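Telethonin (Homo sapiens, PDB 1YA5) regulates muscle assembly and, with this N-terminal part binding titin Z domains, mediates the antiparallel assembly of titin molecules at the sarcomeric Z-disk. Local coordinates at residues S4-V10 / A23-T29; P34-L40 / H52-Q56. The protein carries 4 engineered substitutions. All blocks are in the same frame, centred on the assembly; numbering follows the deposited sequence.

Both contacts are antiparallel pairings in an all-strand chain with no helix, and they come in series: contact 1 closes before contact 2 opens. Contact 1 joins strands 4-14 and 19-33, the first hairpin; contact 2 lies where strand 39-44 begins to pair with strand 49-62, the second hairpin. Because strands 19-33 and 49-62 are neighbours, both contacts reach one sheet, yet they sit on opposite sides of the chain's centre, with their own centres about 30 Å apart and their nearest atoms about 12 Å apart. Each pairing is extended by strands of two other chains, an arrangement consistent with a small adaptor that joins titin molecules through its strand edges.

Contact 1 (S4-V10 / A23-T29); sequences SELSSEV and AEWKDLT. Engineered in segment 4-10: Ser8 (natural residue Cys).
Ser8, an engineered residue where the natural chain has cysteine, lies over one face of the Trp25 indole: its CB is 3.9 Å from the centroid of the six-membered ring, a CH-pi contact. Trp25 CG stands between its own backbone N and carbonyl carbon (chi1 70°), and this folds the ring back over the facing strand, where Ser8 O also rests above the plane. The broad ring suits this place because it covers Ser8 and reaches Val10. The hydroxyl of Ser8 turns the other way and gives its proton to Asp27, OG to OD2 2.8 Å, on the anti lone pair of that oxygen.

A classic beta bulge sets Asp27 there. Asp27 and Leu28 both face Leu6, and Leu6 O accepts from Asp27 N at 2.9 Å and from Leu28 N at 3.1 Å. Within the bulge Leu6 and Leu28 lie side by side, pointing the same way, CB to CB 3.9 Å; both are buried, so apolar chains suit them. Beyond it regular antiparallel pairing resumes, with Ser8 and Trp25 and then Val10 and Ala23 as hydrogen-bonded pairs. On the opposite face Glu9 and Glu24 are neighbours of uncertain placing, and Glu24 packs on a basic side chain of another protein's chain.

Farther out, Trp25 packs on Pro65, and Arg63 NH1 bonds to Lys26 O. In this structure Asp27 OD2 is shared between the engineered Ser8 hydroxyl and the backbone of another protein's chain, presumably titin. Backbone bonds hold the pairing itself; the bulge puts the carboxylate where the partner can reach it.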
# COMPACT_ATOMS: atom_id res chain seq x y z
N SER C 4 8.50 -2.91 3.60
CA SER C 4 9.02 -1.85 4.47
C SER C 4 7.98 -1.60 5.52
O SER C 4 6.80 -1.51 5.21
CB SER C 4 9.26 -0.55 3.69
OG SER C 4 9.88 -0.80 2.44
N GLU C 5 8.42 -1.49 6.76
CA GLU C 5 7.53 -1.26 7.88
C GLU C 5 7.82 0.11 8.46
O GLU C 5 8.89 0.34 9.01
CB GLU C 5 7.73 -2.36 8.95
CG GLU C 5 6.50 -3.23 9.23
CD GLU C 5 5.17 -2.44 9.20
OE1 GLU C 5 4.24 -2.85 8.46
OE2 GLU C 5 5.02 -1.41 9.93
N LEU C 6 6.88 1.03 8.33
CA LEU C 6 7.05 2.39 8.81
C LEU C 6 6.20 2.64 10.05
O LEU C 6 5.00 2.35 10.05
CB LEU C 6 6.58 3.39 7.73
CG LEU C 6 7.57 3.95 6.70
CD1 LEU C 6 8.43 2.83 6.12
CD2 LEU C 6 6.82 4.68 5.63
N SER C 7 6.80 3.22 11.08
CA SER C 7 6.08 3.51 12.31
C SER C 7 5.82 4.97 12.65
O SER C 7 6.46 5.88 12.14
CB SER C 7 6.77 2.84 13.46
OG SER C 7 6.00 1.70 13.79
N SER C 8 4.85 5.21 13.51
CA SER C 8 4.65 6.55 14.02
C SER C 8 4.58 6.60 15.53
O SER C 8 3.98 5.74 16.14
CB SER C 8 3.39 7.12 13.45
OG SER C 8 3.49 7.05 12.07
N GLU C 9 5.17 7.62 16.14
CA GLU C 9 5.09 7.80 17.58
C GLU C 9 4.47 9.15 17.99
O GLU C 9 4.49 10.12 17.26
CB GLU C 9 6.46 7.63 18.19
CG GLU C 9 7.13 6.31 17.82
CD GLU C 9 7.57 6.22 16.37
OE1 GLU C 9 7.37 5.15 15.75
OE2 GLU C 9 8.12 7.20 15.84
N VAL C 10 3.88 9.18 19.17
CA VAL C 10 3.59 10.45 19.80
C VAL C 10 4.04 10.32 21.23
O VAL C 10 3.96 9.25 21.79
CB VAL C 10 2.12 10.74 19.83
CG1 VAL C 10 1.83 11.75 20.89
CG2 VAL C 10 1.69 11.24 18.50
N ALA C 23 2.76 6.75 22.65
CA ALA C 23 2.08 5.88 21.68
C ALA C 23 3.07 5.55 20.57
O ALA C 23 3.77 6.44 20.05
CB ALA C 23 0.83 6.58 21.10
N GLU C 24 3.19 4.27 20.24
CA GLU C 24 3.94 3.83 19.07
C GLU C 24 3.05 2.89 18.26
O GLU C 24 2.45 1.97 18.82
CB GLU C 24 5.23 3.11 19.51
CG GLU C 24 6.47 3.45 18.67
CD GLU C 24 7.47 2.28 18.52
OE1 GLU C 24 7.80 1.90 17.36
OE2 GLU C 24 7.91 1.75 19.55
N TRP C 25 2.95 3.12 16.94
CA TRP C 25 2.21 2.17 16.12
C TRP C 25 2.72 1.88 14.71
O TRP C 25 3.32 2.71 14.02
CB TRP C 25 0.74 2.54 16.08
CG TRP C 25 0.43 3.78 15.32
CD1 TRP C 25 -0.03 3.86 14.04
CD2 TRP C 25 0.54 5.12 15.80
NE1 TRP C 25 -0.24 5.18 13.69
CE2 TRP C 25 0.11 5.98 14.75
CE3 TRP C 25 0.95 5.69 17.02
CZ2 TRP C 25 0.06 7.37 14.89
CZ3 TRP C 25 0.92 7.07 17.15
CH2 TRP C 25 0.47 7.90 16.09
N LYS C 26 2.47 0.64 14.28
CA LYS C 26 2.72 0.20 12.92
C LYS C 26 1.81 1.00 12.03
O LYS C 26 0.61 0.77 12.04
CB LYS C 26 2.40 -1.28 12.79
CG LYS C 26 3.36 -2.18 13.54
CD LYS C 26 2.93 -3.64 13.45
CE LYS C 26 4.12 -4.60 13.53
NZ LYS C 26 4.51 -4.85 14.94
N ASP C 27 2.36 1.96 11.29
CA ASP C 27 1.51 2.93 10.59
C ASP C 27 1.27 2.53 9.15
O ASP C 27 0.12 2.37 8.72
CB ASP C 27 2.14 4.32 10.64
CG ASP C 27 1.40 5.35 9.80
OD1 ASP C 27 0.66 4.97 8.86
OD2 ASP C 27 1.57 6.56 10.06
N LEU C 28 2.36 2.38 8.41
CA LEU C 28 2.31 2.08 7.00
C LEU C 28 3.09 0.81 6.80
O LEU C 28 4.15 0.62 7.39
CB LEU C 28 2.99 3.18 6.20
CG LEU C 28 2.60 3.43 4.74
CD1 LEU C 28 1.18 3.01 4.53
CD2 LEU C 28 2.73 4.90 4.42
N THR C 29 2.56 -0.07 5.96
CA THR C 29 3.27 -1.26 5.58
C THR C 29 3.30 -1.37 4.05
O THR C 29 2.28 -1.22 3.41
CB THR C 29 2.58 -2.46 6.16
OG1 THR C 29 3.44 -3.60 6.06
CG2 THR C 29 1.32 -2.73 5.38

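Contact 2 (P34-L40 / H52-Q56); sequences PEEGSSL and HQQGQ. Engineered in segment 34-40: Ser38 (natural residue Cys). With SO4 (sulfate ion), chain H.
Gly55 N faces two carbonyls of the 34-40 segment at once in a bifurcated (three-centre) hydrogen bond: it bonds to Ser38 O at 3.2 Å and, weakly, to Glu35 O at 3.4 Å. This arises because residues 35-37 coil through helical backbone angles, bringing Glu35 back beside Gly55 before the strand sets off; Ser38 N bonds to Glu35 O within that turn.

Once the chain straightens, Leu40 and Gln53 form a hydrogen-bonded antiparallel pair, Leu40 N to Gln53 O 3.0 Å and Gln53 N to Leu40 O 2.9 Å. Their side chains cross aslant, and Leu40 CD2 touches Gln53 OE1 at 3.5 Å, so the leucine lies against the amide end of a long, extended glutamine.

Glu35 reaches the residues flanking Gly55. Its CG, beside the backbone N and opposite the carbonyl carbon (chi1 -38°), packs on Gln56 CG, and the extended chain beyond carries the carboxylate to Gln54. There Gln54 NE2 donates to Glu35 OE1 at 3.3 Å across nearly perpendicular carboxylate and amide planes, though the position of OE1 is less certain. A long acidic chain suits this place, for OE1 also forms a salt bridge with a basic side chain of another protein's chain. With an alanine here, that basic group would probably lose its mate and the Gln54 amide be freer to turn. A sulfate, probably from the crystallisation liquor, lies beside Glu35, and Gln56 NE2 gives a weak bond to its O2.

Met1 packs on Pro34 and Gln56. Strand 49-62 pairs through His52 to Gly55 with a strand of one other protein chain, while Ser39 and Leu40 of strand 39-44 pair with a strand of another, placing this hairpin between two partners in a continuing antiparallel sheet.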
# COMPACT_ATOMS: atom_id res chain seq x y z
N PRO C 34 5.28 -10.79 -6.14
CA PRO C 34 6.03 -11.39 -7.25
C PRO C 34 5.44 -11.01 -8.60
O PRO C 34 4.29 -10.58 -8.69
CB PRO C 34 5.85 -12.90 -7.02
CG PRO C 34 4.71 -13.00 -6.00
CD PRO C 34 4.87 -11.79 -5.15
N GLU C 35 6.24 -11.18 -9.64
CA GLU C 35 5.85 -10.80 -10.98
C GLU C 35 4.73 -11.70 -11.52
O GLU C 35 3.81 -11.23 -12.19
CB GLU C 35 7.06 -10.85 -11.91
CG GLU C 35 8.34 -10.38 -11.26
CD GLU C 35 9.44 -10.07 -12.26
OE1 GLU C 35 9.61 -10.87 -13.22
OE2 GLU C 35 10.14 -9.04 -12.07
N GLU C 36 4.82 -13.00 -11.22
CA GLU C 36 3.75 -13.95 -11.54
C GLU C 36 2.45 -13.45 -10.96
O GLU C 36 1.38 -13.82 -11.44
CB GLU C 36 4.03 -15.33 -10.95
CG GLU C 36 5.44 -15.86 -11.20
CD GLU C 36 6.51 -14.96 -10.59
OE1 GLU C 36 6.20 -14.17 -9.66
OE2 GLU C 36 7.68 -15.04 -11.06
N GLY C 37 2.53 -12.62 -9.93
CA GLY C 37 1.33 -12.11 -9.29
C GLY C 37 0.40 -11.43 -10.27
O GLY C 37 -0.81 -11.50 -10.12
N SER C 38 0.96 -10.74 -11.26
CA SER C 38 0.11 -10.17 -12.29
C SER C 38 0.73 -10.24 -13.69
O SER C 38 1.71 -9.57 -14.00
CB SER C 38 -0.37 -8.77 -11.94
OG SER C 38 0.72 -7.88 -11.90
N SER C 39 0.14 -11.09 -14.52
CA SER C 39 0.72 -11.43 -15.79
C SER C 39 -0.34 -11.55 -16.86
O SER C 39 -1.54 -11.57 -16.58
CB SER C 39 1.47 -12.75 -15.69
OG SER C 39 0.63 -13.73 -15.15
N LEU C 40 0.13 -11.64 -18.09
CA LEU C 40 -0.74 -11.82 -19.22
C LEU C 40 0.03 -12.65 -20.20
O LEU C 40 1.23 -12.46 -20.37
CB LEU C 40 -1.06 -10.45 -19.81
CG LEU C 40 -1.29 -10.40 -21.30
CD1 LEU C 40 -2.75 -10.56 -21.53
CD2 LEU C 40 -0.83 -9.09 -21.84
N HIS C 52 4.03 -12.44 -23.84
CA HIS C 52 3.95 -12.64 -22.41
C HIS C 52 4.48 -11.46 -21.60
O HIS C 52 5.49 -10.87 -21.94
CB HIS C 52 4.68 -13.92 -21.96
CG HIS C 52 4.63 -14.12 -20.48
ND1 HIS C 52 5.58 -13.59 -19.62
CD2 HIS C 52 3.69 -14.69 -19.69
CE1 HIS C 52 5.25 -13.87 -18.37
NE2 HIS C 52 4.11 -14.54 -18.38
N GLN C 53 3.81 -11.13 -20.51
CA GLN C 53 4.38 -10.19 -19.57
C GLN C 53 4.07 -10.57 -18.14
O GLN C 53 3.04 -11.18 -17.86
CB GLN C 53 3.87 -8.81 -19.83
CG GLN C 53 2.42 -8.74 -19.68
CD GLN C 53 1.93 -7.36 -19.93
OE1 GLN C 53 0.79 -7.02 -19.57
NE2 GLN C 53 2.77 -6.54 -20.54
N GLN C 54 4.99 -10.22 -17.24
CA GLN C 54 4.77 -10.33 -15.81
C GLN C 54 5.41 -9.12 -15.14
O GLN C 54 6.41 -8.61 -15.61
CB GLN C 54 5.27 -11.67 -15.24
CG GLN C 54 6.65 -12.15 -15.67
CD GLN C 54 7.04 -13.47 -15.00
OE1 GLN C 54 6.23 -14.39 -14.93
NE2 GLN C 54 8.27 -13.55 -14.50
N GLY C 55 4.80 -8.64 -14.07
CA GLY C 55 5.32 -7.45 -13.38
C GLY C 55 4.98 -7.37 -11.90
O GLY C 55 3.85 -7.65 -11.49
N GLN C 56 5.96 -6.98 -11.10
CA GLN C 56 5.72 -6.72 -9.69
C GLN C 56 4.73 -5.61 -9.47
O GLN C 56 4.59 -4.69 -10.30
CB GLN C 56 7.00 -6.34 -9.00
CG GLN C 56 8.10 -7.33 -9.24
CD GLN C 56 9.20 -7.16 -8.27
OE1 GLN C 56 9.62 -6.04 -8.00
NE2 GLN C 56 9.67 -8.25 -7.71
S SO4 H . 10.33 -11.85 -8.56
O1 SO4 H . 9.78 -12.74 -9.59
O2 SO4 H . 9.33 -11.66 -7.52
O3 SO4 H . 10.66 -10.57 -9.17
O4 SO4 H . 11.53 -12.45 -7.99